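Local coordinates for protein putative cytochrome P450 120 (Synechocystis sp., PDB 2VE3) that binds heme and retinoic acid and probably acts as a cytochrome P450 monooxygenase, inserting an atom of molecular oxygen into organic substrates, at residues H101-F112 with L388-F396. Numbering follows the deposited sequence.
With HEM (protoporphyrin IX containing Fe), chain C.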
ATOM      1  N   HIS A 101      -1.164  12.687 -16.024  1.00 24.97           N
ATOM      2  CA  HIS A 101      -0.686  12.258 -14.706  1.00 25.28           C
ATOM      3  C   HIS A 101      -0.382  13.441 -13.779  1.00 25.44           C
ATOM      4  O   HIS A 101      -0.850  13.465 -12.646  1.00 25.16           O
ATOM      5  CB  HIS A 101       0.532  11.321 -14.830  1.00 25.05           C
ATOM      6  CG  HIS A 101       1.098  10.887 -13.510  1.00 24.66           C
ATOM      7  ND1 HIS A 101       2.282  11.386 -13.006  1.00 22.99           N
ATOM      8  CD2 HIS A 101       0.638  10.011 -12.586  1.00 23.97           C
ATOM      9  CE1 HIS A 101       2.528  10.834 -11.831  1.00 22.14           C
ATOM     10  NE2 HIS A 101       1.540  10.003 -11.547  1.00 22.71           N
ATOM     11  N   ARG A 102       0.383  14.421 -14.264  1.00 26.65           N
ATOM     12  CA  ARG A 102       0.727  15.625 -13.468  1.00 28.11           C
ATOM     13  C   ARG A 102      -0.539  16.301 -12.960  1.00 27.91           C
ATOM     14  O   ARG A 102      -0.634  16.688 -11.794  1.00 27.96           O
ATOM     15  CB  ARG A 102       1.520  16.637 -14.306  1.00 27.73           C
ATOM     16  CG  ARG A 102       3.032  16.707 -14.059  1.00 30.51           C
ATOM     17  CD  ARG A 102       3.787  17.188 -15.317  1.00 30.19           C
ATOM     18  NE  ARG A 102       2.926  18.038 -16.145  1.00 34.35           N
ATOM     19  CZ  ARG A 102       2.964  18.120 -17.474  1.00 35.64           C
ATOM     20  NH1 ARG A 102       3.841  17.413 -18.181  1.00 34.97           N
ATOM     21  NH2 ARG A 102       2.105  18.922 -18.099  1.00 36.56           N
ATOM     22  N   SER A 103      -1.515  16.412 -13.855  1.00 28.03           N
ATOM     23  CA  SER A 103      -2.791  17.046 -13.556  1.00 28.38           C
ATOM     24  C   SER A 103      -3.607  16.314 -12.481  1.00 28.20           C
ATOM     25  O   SER A 103      -4.028  16.928 -11.503  1.00 28.46           O
ATOM     26  CB  SER A 103      -3.597  17.214 -14.849  1.00 28.17           C
ATOM     27  OG  SER A 103      -4.905  17.649 -14.571  1.00 29.29           O
ATOM     28  N   ARG A 104      -3.831  15.014 -12.658  1.00 27.97           N
ATOM     29  CA  ARG A 104      -4.648  14.250 -11.705  1.00 27.75           C
ATOM     30  C   ARG A 104      -3.943  14.114 -10.349  1.00 27.66           C
ATOM     31  O   ARG A 104      -4.569  14.017  -9.304  1.00 27.28           O
ATOM     32  CB  ARG A 104      -5.049  12.871 -12.257  1.00 27.32           C
ATOM     33  CG  ARG A 104      -5.684  12.838 -13.649  1.00 27.65           C
ATOM     34  CD  ARG A 104      -6.583  14.033 -13.991  1.00 27.04           C
ATOM     35  NE  ARG A 104      -7.383  13.771 -15.186  1.00 25.66           N
ATOM     36  CZ  ARG A 104      -7.482  14.570 -16.248  1.00 25.49           C
ATOM     37  NH1 ARG A 104      -6.837  15.734 -16.310  1.00 24.73           N
ATOM     38  NH2 ARG A 104      -8.245  14.197 -17.259  1.00 24.57           N
ATOM     39  N   ARG A 105      -2.621  14.132 -10.380  1.00 28.33           N
ATOM     40  CA  ARG A 105      -1.838  14.147  -9.162  1.00 28.77           C
ATOM     41  C   ARG A 105      -2.177  15.369  -8.295  1.00 29.23           C
ATOM     42  O   ARG A 105      -2.382  15.253  -7.089  1.00 29.23           O
ATOM     43  CB  ARG A 105      -0.360  14.088  -9.523  1.00 28.58           C
ATOM     44  CG  ARG A 105       0.523  13.985  -8.354  1.00 29.36           C
ATOM     45  CD  ARG A 105       1.481  12.839  -8.479  1.00 28.09           C
ATOM     46  NE  ARG A 105       2.237  12.802  -7.241  1.00 28.61           N
ATOM     47  CZ  ARG A 105       2.406  11.743  -6.467  1.00 26.40           C
ATOM     48  NH1 ARG A 105       1.920  10.548  -6.800  1.00 26.38           N
ATOM     49  NH2 ARG A 105       3.108  11.896  -5.365  1.00 27.12           N
ATOM     50  N   LYS A 106      -2.270  16.535  -8.914  1.00 29.79           N
ATOM     51  CA  LYS A 106      -2.607  17.763  -8.181  1.00 31.10           C
ATOM     52  C   LYS A 106      -4.072  17.792  -7.718  1.00 30.74           C
ATOM     53  O   LYS A 106      -4.383  18.310  -6.639  1.00 30.45           O
ATOM     54  CB  LYS A 106      -2.251  18.996  -9.022  1.00 31.01           C
ATOM     55  CG  LYS A 106      -0.778  19.031  -9.422  1.00 32.36           C
ATOM     56  CD  LYS A 106      -0.394  20.274 -10.205  1.00 33.04           C
ATOM     57  CE  LYS A 106       1.121  20.503 -10.170  1.00 35.52           C
ATOM     58  NZ  LYS A 106       1.590  21.039  -8.853  1.00 36.38           N
ATOM     59  N   ILE A 107      -4.953  17.232  -8.546  1.00 30.74           N
ATOM     60  CA  ILE A 107      -6.384  17.085  -8.247  1.00 30.73           C
ATOM     61  C   ILE A 107      -6.639  16.159  -7.041  1.00 31.22           C
ATOM     62  O   ILE A 107      -7.363  16.517  -6.096  1.00 30.57           O
ATOM     63  CB  ILE A 107      -7.139  16.549  -9.496  1.00 30.77           C
ATOM     64  CG1 ILE A 107      -7.246  17.646 -10.562  1.00 30.28           C
ATOM     65  CG2 ILE A 107      -8.515  15.987  -9.121  1.00 30.39           C
ATOM     66  CD1 ILE A 107      -7.564  17.150 -11.930  1.00 30.83           C
ATOM     67  N   LEU A 108      -6.030  14.975  -7.086  1.00 31.91           N
ATOM     68  CA  LEU A 108      -6.223  13.958  -6.052  1.00 32.78           C
ATOM     69  C   LEU A 108      -5.617  14.364  -4.706  1.00 33.34           C
ATOM     70  O   LEU A 108      -6.207  14.096  -3.665  1.00 33.31           O
ATOM     71  CB  LEU A 108      -5.740  12.573  -6.543  1.00 32.58           C
ATOM     72  CG  LEU A 108      -6.678  11.875  -7.550  1.00 32.31           C
ATOM     73  CD1 LEU A 108      -5.957  10.962  -8.540  1.00 32.15           C
ATOM     74  CD2 LEU A 108      -7.773  11.102  -6.844  1.00 32.57           C
ATOM     75  N   TYR A 109      -4.475  15.048  -4.729  1.00 34.63           N
ATOM     76  CA  TYR A 109      -3.822  15.509  -3.498  1.00 35.99           C
ATOM     77  C   TYR A 109      -4.758  16.342  -2.612  1.00 36.05           C
ATOM     78  O   TYR A 109      -4.706  16.264  -1.390  1.00 35.53           O
ATOM     79  CB  TYR A 109      -2.528  16.275  -3.815  1.00 37.29           C
ATOM     80  CG  TYR A 109      -1.855  16.867  -2.589  1.00 39.48           C
ATOM     81  CD1 TYR A 109      -1.500  16.056  -1.498  1.00 41.33           C
ATOM     82  CD2 TYR A 109      -1.571  18.240  -2.514  1.00 41.20           C
ATOM     83  CE1 TYR A 109      -0.886  16.597  -0.359  1.00 41.49           C
ATOM     84  CE2 TYR A 109      -0.952  18.792  -1.373  1.00 41.42           C
ATOM     85  CZ  TYR A 109      -0.612  17.958  -0.305  1.00 40.67           C
ATOM     86  OH  TYR A 109      -0.006  18.478   0.830  1.00 40.90           O
ATOM     87  N   GLN A 110      -5.633  17.112  -3.242  1.00 36.33           N
ATOM     88  CA  GLN A 110      -6.613  17.917  -2.525  1.00 37.01           C
ATOM     89  C   GLN A 110      -7.514  17.098  -1.584  1.00 36.93           C
ATOM     90  O   GLN A 110      -8.032  17.628  -0.605  1.00 36.87           O
ATOM     91  CB  GLN A 110      -7.438  18.737  -3.515  1.00 37.32           C
ATOM     92  CG  GLN A 110      -6.638  19.857  -4.190  1.00 38.97           C
ATOM     93  CD  GLN A 110      -6.425  21.050  -3.270  1.00 42.09           C
ATOM     94  OE1 GLN A 110      -7.371  21.539  -2.639  1.00 43.74           O
ATOM     95  NE2 GLN A 110      -5.181  21.524  -3.187  1.00 42.29           N
ATOM     96  N   ALA A 111      -7.673  15.805  -1.870  1.00 36.78           N
ATOM     97  CA  ALA A 111      -8.398  14.905  -0.971  1.00 36.69           C
ATOM     98  C   ALA A 111      -7.618  14.585   0.299  1.00 36.64           C
ATOM     99  O   ALA A 111      -8.201  14.133   1.285  1.00 36.95           O
ATOM    100  CB  ALA A 111      -8.818  13.621  -1.689  1.00 36.66           C
ATOM    101  N   PHE A 112      -6.312  14.842   0.287  1.00 36.66           N
ATOM    102  CA  PHE A 112      -5.451  14.475   1.418  1.00 36.50           C
ATOM    103  C   PHE A 112      -4.728  15.666   2.065  1.00 36.64           C
ATOM    104  O   PHE A 112      -3.647  15.515   2.629  1.00 36.34           O
ATOM    105  CB  PHE A 112      -4.469  13.363   0.998  1.00 36.37           C
ATOM    106  CG  PHE A 112      -5.145  12.169   0.373  1.00 35.75           C
ATOM    107  CD1 PHE A 112      -5.762  11.211   1.161  1.00 35.69           C
ATOM    108  CD2 PHE A 112      -5.195  12.023  -1.003  1.00 36.57           C
ATOM    109  CE1 PHE A 112      -6.401  10.122   0.592  1.00 35.96           C
ATOM    110  CE2 PHE A 112      -5.837  10.927  -1.580  1.00 37.02           C
ATOM    111  CZ  PHE A 112      -6.435   9.975  -0.779  1.00 35.66           C
ATOM    112  N   LEU A 388       8.519  10.894  -8.887  1.00 20.27           N
ATOM    113  CA  LEU A 388       7.269  11.311  -9.520  1.00 20.78           C
ATOM    114  C   LEU A 388       6.001  10.533  -9.159  1.00 21.05           C
ATOM    115  O   LEU A 388       4.892  11.045  -9.338  1.00 21.88           O
ATOM    116  CB  LEU A 388       7.431  11.383 -11.061  1.00 21.25           C
ATOM    117  CG  LEU A 388       8.300  12.521 -11.659  1.00 20.77           C
ATOM    118  CD1 LEU A 388       8.430  12.374 -13.167  1.00 20.73           C
ATOM    119  CD2 LEU A 388       7.793  13.927 -11.304  1.00 22.35           C
ATOM    120  N   ARG A 389       6.156   9.320  -8.643  1.00 20.94           N
ATOM    121  CA  ARG A 389       5.035   8.426  -8.386  1.00 20.06           C
ATOM    122  C   ARG A 389       4.859   8.137  -6.896  1.00 20.25           C
ATOM    123  O   ARG A 389       4.033   7.294  -6.515  1.00 19.26           O
ATOM    124  CB  ARG A 389       5.241   7.107  -9.142  1.00 20.40           C
ATOM    125  CG  ARG A 389       5.231   7.249 -10.662  1.00 20.39           C
ATOM    126  CD  ARG A 389       3.802   7.312 -11.128  1.00 19.21           C
ATOM    127  NE  ARG A 389       3.695   7.532 -12.551  1.00 22.26           N
ATOM    128  CZ  ARG A 389       2.609   7.295 -13.278  1.00 20.93           C
ATOM    129  NH1 ARG A 389       1.500   6.806 -12.723  1.00 20.84           N
ATOM    130  NH2 ARG A 389       2.651   7.548 -14.571  1.00 23.16           N
ATOM    131  N   GLU A 390       5.618   8.850  -6.061  1.00 19.24           N
ATOM    132  CA  GLU A 390       5.538   8.691  -4.616  1.00 19.56           C
ATOM    133  C   GLU A 390       4.084   8.676  -4.146  1.00 19.04           C
ATOM    134  O   GLU A 390       3.287   9.538  -4.537  1.00 19.45           O
ATOM    135  CB  GLU A 390       6.299   9.811  -3.911  1.00 18.95           C
ATOM    136  CG  GLU A 390       6.514   9.551  -2.435  1.00 20.41           C
ATOM    137  CD  GLU A 390       7.447  10.560  -1.763  1.00 21.52           C
ATOM    138  OE1 GLU A 390       8.290  11.186  -2.441  1.00 23.01           O
ATOM    139  OE2 GLU A 390       7.336  10.716  -0.534  1.00 23.96           O
ATOM    140  N   CYS A 391       3.745   7.701  -3.311  1.00 18.30           N
ATOM    141  CA  CYS A 391       2.389   7.558  -2.783  1.00 17.86           C
ATOM    142  C   CYS A 391       1.739   8.903  -2.507  1.00 18.76           C
ATOM    143  O   CYS A 391       2.320   9.786  -1.847  1.00 18.18           O
ATOM    144  CB  CYS A 391       2.382   6.700  -1.519  1.00 17.05           C
ATOM    145  SG  CYS A 391       0.814   6.702  -0.615  1.00 15.62           S
ATOM    146  N   LEU A 392       0.521   9.030  -3.025  1.00 19.43           N
ATOM    147  CA  LEU A 392      -0.269  10.233  -2.926  1.00 20.61           C
ATOM    148  C   LEU A 392      -1.102  10.210  -1.646  1.00 20.71           C
ATOM    149  O   LEU A 392      -1.533  11.252  -1.141  1.00 21.48           O
ATOM    150  CB  LEU A 392      -1.174  10.249  -4.152  1.00 21.58           C
ATOM    151  CG  LEU A 392      -2.001  11.406  -4.660  1.00 22.34           C
ATOM    152  CD1 LEU A 392      -2.109  11.243  -6.161  1.00 22.58           C
ATOM    153  CD2 LEU A 392      -3.352  11.363  -4.047  1.00 24.86           C
ATOM    154  N   GLY A 393      -1.316   9.016  -1.110  1.00 20.31           N
ATOM    155  CA  GLY A 393      -2.194   8.841   0.038  1.00 20.53           C
ATOM    156  C   GLY A 393      -1.478   8.569   1.339  1.00 20.35           C
ATOM    157  O   GLY A 393      -2.102   8.198   2.323  1.00 20.47           O
ATOM    158  N   LYS A 394      -0.172   8.807   1.362  1.00 20.96           N
ATOM    159  CA  LYS A 394       0.662   8.445   2.522  1.00 21.45           C
ATOM    160  C   LYS A 394       0.183   8.979   3.881  1.00 21.20           C
ATOM    161  O   LYS A 394       0.312   8.300   4.890  1.00 21.80           O
ATOM    162  CB  LYS A 394       2.137   8.758   2.267  1.00 21.28           C
ATOM    163  CG  LYS A 394       2.517  10.202   2.294  1.00 22.48           C
ATOM    164  CD  LYS A 394       3.981  10.347   1.876  1.00 26.36           C
ATOM    165  CE  LYS A 394       4.439  11.812   1.852  1.00 27.16           C
ATOM    166  NZ  LYS A 394       5.713  11.936   1.087  1.00 28.21           N
ATOM    167  N   GLU A 395      -0.385  10.183   3.899  1.00 21.40           N
ATOM    168  CA  GLU A 395      -0.856  10.789   5.156  1.00 21.53           C
ATOM    169  C   GLU A 395      -2.238  10.288   5.594  1.00 20.36           C
ATOM    170  O   GLU A 395      -2.527  10.253   6.789  1.00 21.14           O
ATOM    171  CB  GLU A 395      -0.797  12.328   5.105  1.00 21.95           C
ATOM    172  CG  GLU A 395       0.588  12.902   4.788  1.00 24.73           C
ATOM    173  CD  GLU A 395       1.638  12.601   5.854  1.00 29.06           C
ATOM    174  OE1 GLU A 395       1.325  12.684   7.063  1.00 32.66           O
ATOM    175  OE2 GLU A 395       2.789  12.289   5.485  1.00 30.89           O
ATOM    176  N   PHE A 396      -3.087   9.913   4.642  1.00 19.30           N
ATOM    177  CA  PHE A 396      -4.256   9.107   4.960  1.00 19.07           C
ATOM    178  C   PHE A 396      -3.860   7.793   5.644  1.00 18.69           C
ATOM    179  O   PHE A 396      -4.472   7.412   6.638  1.00 18.49           O
ATOM    180  CB  PHE A 396      -5.096   8.793   3.721  1.00 18.93           C
ATOM    181  CG  PHE A 396      -6.360   8.048   4.038  1.00 19.41           C
ATOM    182  CD1 PHE A 396      -7.523   8.740   4.372  1.00 19.26           C
ATOM    183  CD2 PHE A 396      -6.372   6.659   4.082  1.00 17.85           C
ATOM    184  CE1 PHE A 396      -8.700   8.054   4.688  1.00 20.97           C
ATOM    185  CE2 PHE A 396      -7.540   5.957   4.399  1.00 20.09           C
ATOM    186  CZ  PHE A 396      -8.711   6.655   4.710  1.00 19.95           C
TER
HETATM  187  CHA HEM C1444       1.574   5.129  -4.996  1.00 15.28           C
HETATM  188  CHB HEM C1444       2.826   2.600  -1.037  1.00 15.04           C
HETATM  189  CHC HEM C1444      -1.393   3.785   1.078  1.00 14.33           C
HETATM  190  CHD HEM C1444      -2.882   5.822  -3.033  1.00 15.48           C
HETATM  191  C1A HEM C1444       2.313   4.350  -4.115  1.00 15.75           C
HETATM  192  C2A HEM C1444       3.645   3.809  -4.317  1.00 16.53           C
HETATM  193  C3A HEM C1444       3.987   3.126  -3.207  1.00 15.64           C
HETATM  194  C4A HEM C1444       2.878   3.191  -2.288  1.00 14.57           C
HETATM  195  CMA HEM C1444       5.297   2.365  -2.929  1.00 12.91           C
HETATM  196  CAA HEM C1444       4.523   4.045  -5.569  1.00 17.66           C
HETATM  197  CBA HEM C1444       4.368   2.946  -6.616  1.00 22.28           C
HETATM  198  CGA HEM C1444       5.136   3.384  -7.846  1.00 23.09           C
HETATM  199  O1A HEM C1444       6.389   3.524  -7.734  1.00 24.72           O
HETATM  200  O2A HEM C1444       4.503   3.587  -8.924  1.00 20.81           O
HETATM  201  C1B HEM C1444       1.814   2.736  -0.105  1.00 12.51           C
HETATM  202  C2B HEM C1444       1.836   2.268   1.274  1.00 12.92           C
HETATM  203  C3B HEM C1444       0.669   2.604   1.861  1.00 12.23           C
HETATM  204  C4B HEM C1444      -0.121   3.285   0.868  1.00 13.05           C
HETATM  205  CMB HEM C1444       3.028   1.526   1.919  1.00 10.82           C
HETATM  206  CAB HEM C1444       0.170   2.323   3.315  1.00 15.23           C
HETATM  207  CBB HEM C1444       0.975   2.326   4.389  1.00 16.01           C
HETATM  208  C1C HEM C1444      -2.162   4.486   0.179  1.00 13.00           C
HETATM  209  C2C HEM C1444      -3.455   5.087   0.438  1.00 13.34           C
HETATM  210  C3C HEM C1444      -3.875   5.657  -0.700  1.00 14.01           C
HETATM  211  C4C HEM C1444      -2.854   5.409  -1.718  1.00 14.88           C
HETATM  212  CMC HEM C1444      -4.179   5.092   1.812  1.00 12.86           C
HETATM  213  CAC HEM C1444      -5.187   6.464  -0.923  1.00 15.51           C
HETATM  214  CBC HEM C1444      -6.401   5.906  -0.984  1.00 17.19           C
HETATM  215  C1D HEM C1444      -1.862   5.744  -3.960  1.00 14.67           C
HETATM  216  C2D HEM C1444      -2.009   6.086  -5.350  1.00 16.13           C
HETATM  217  C3D HEM C1444      -0.627   5.866  -5.975  1.00 14.38           C
HETATM  218  C4D HEM C1444       0.229   5.439  -4.884  1.00 15.82           C
HETATM  219  CMD HEM C1444      -3.305   6.563  -6.056  1.00 16.86           C
HETATM  220  CAD HEM C1444      -0.205   6.075  -7.447  1.00 15.12           C
HETATM  221  CBD HEM C1444       0.624   7.355  -7.525  1.00 14.58           C
HETATM  222  CGD HEM C1444       1.040   7.632  -8.950  1.00 17.76           C
HETATM  223  O1D HEM C1444       1.503   8.773  -9.201  1.00 18.96           O
HETATM  224  O2D HEM C1444       0.915   6.743  -9.845  1.00 19.97           O
HETATM  225  NA  HEM C1444       1.881   3.953  -2.872  1.00 14.51           N
HETATM  226  NB  HEM C1444       0.594   3.338  -0.324  1.00 13.52           N
HETATM  227  NC  HEM C1444      -1.824   4.688  -1.148  1.00 14.17           N
HETATM  228  ND  HEM C1444      -0.534   5.383  -3.714  1.00 15.52           N
HETATM  229 FE   HEM C1444       0.120   4.585  -1.873  1.00 15.89          FE
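The backbone carbonyl oxygen of Glu390 is gripped end-on by the guanidinium of Arg105, whose NH2 lies 2.5 Å and NH1 2.8 Å from that one O. The oxygen sits close to the guanidinium plane. From the same NH1 a weak bond of 3.0 Å runs to O1D of a heme propionate. The Arg105 chain bends at chi2 (128°), and its guanidinium ends between the propionate and the loop, tying cofactor to protein. O1D takes a far straighter bond from His101 NE2, at 2.6 Å and 169°, while Arg389 NH1 holds the other oxygen, O2D. Arg389 also lays its guanidinium flat on the His101 ring, planes 22° apart. Its NH2 reaches on to Gln96 O, a bond that probably steadies the stack. A leucine in place of Arg105 would probably leave Glu390 O without either of these bonds and the propionate with one positive neighbour fewer.

Farther along, packing turns apolar. Leu392 CD2 touches both Leu108 CB and the Phe112 ring, 3.5 Å from CE2. Gly393 CA stands over the centre of that ring in a CH-pi contact, 4.2 Å from the centroid; a side chain here would run into the heme. Phe396 CB approaches Phe112 CD1 obliquely. Between these two sets of contacts lies Cys391, whose SG binds the heme iron: the cysteine ligand loop of the P450 fold, with Gly393 as N-cap of helix 394-411. Helix 98-109 runs alongside this loop, from the propionate at His101 toward the vinyl group that Phe112 touches, and beyond Leu108 and Phe112 the long helix 241-272 packs through Leu251.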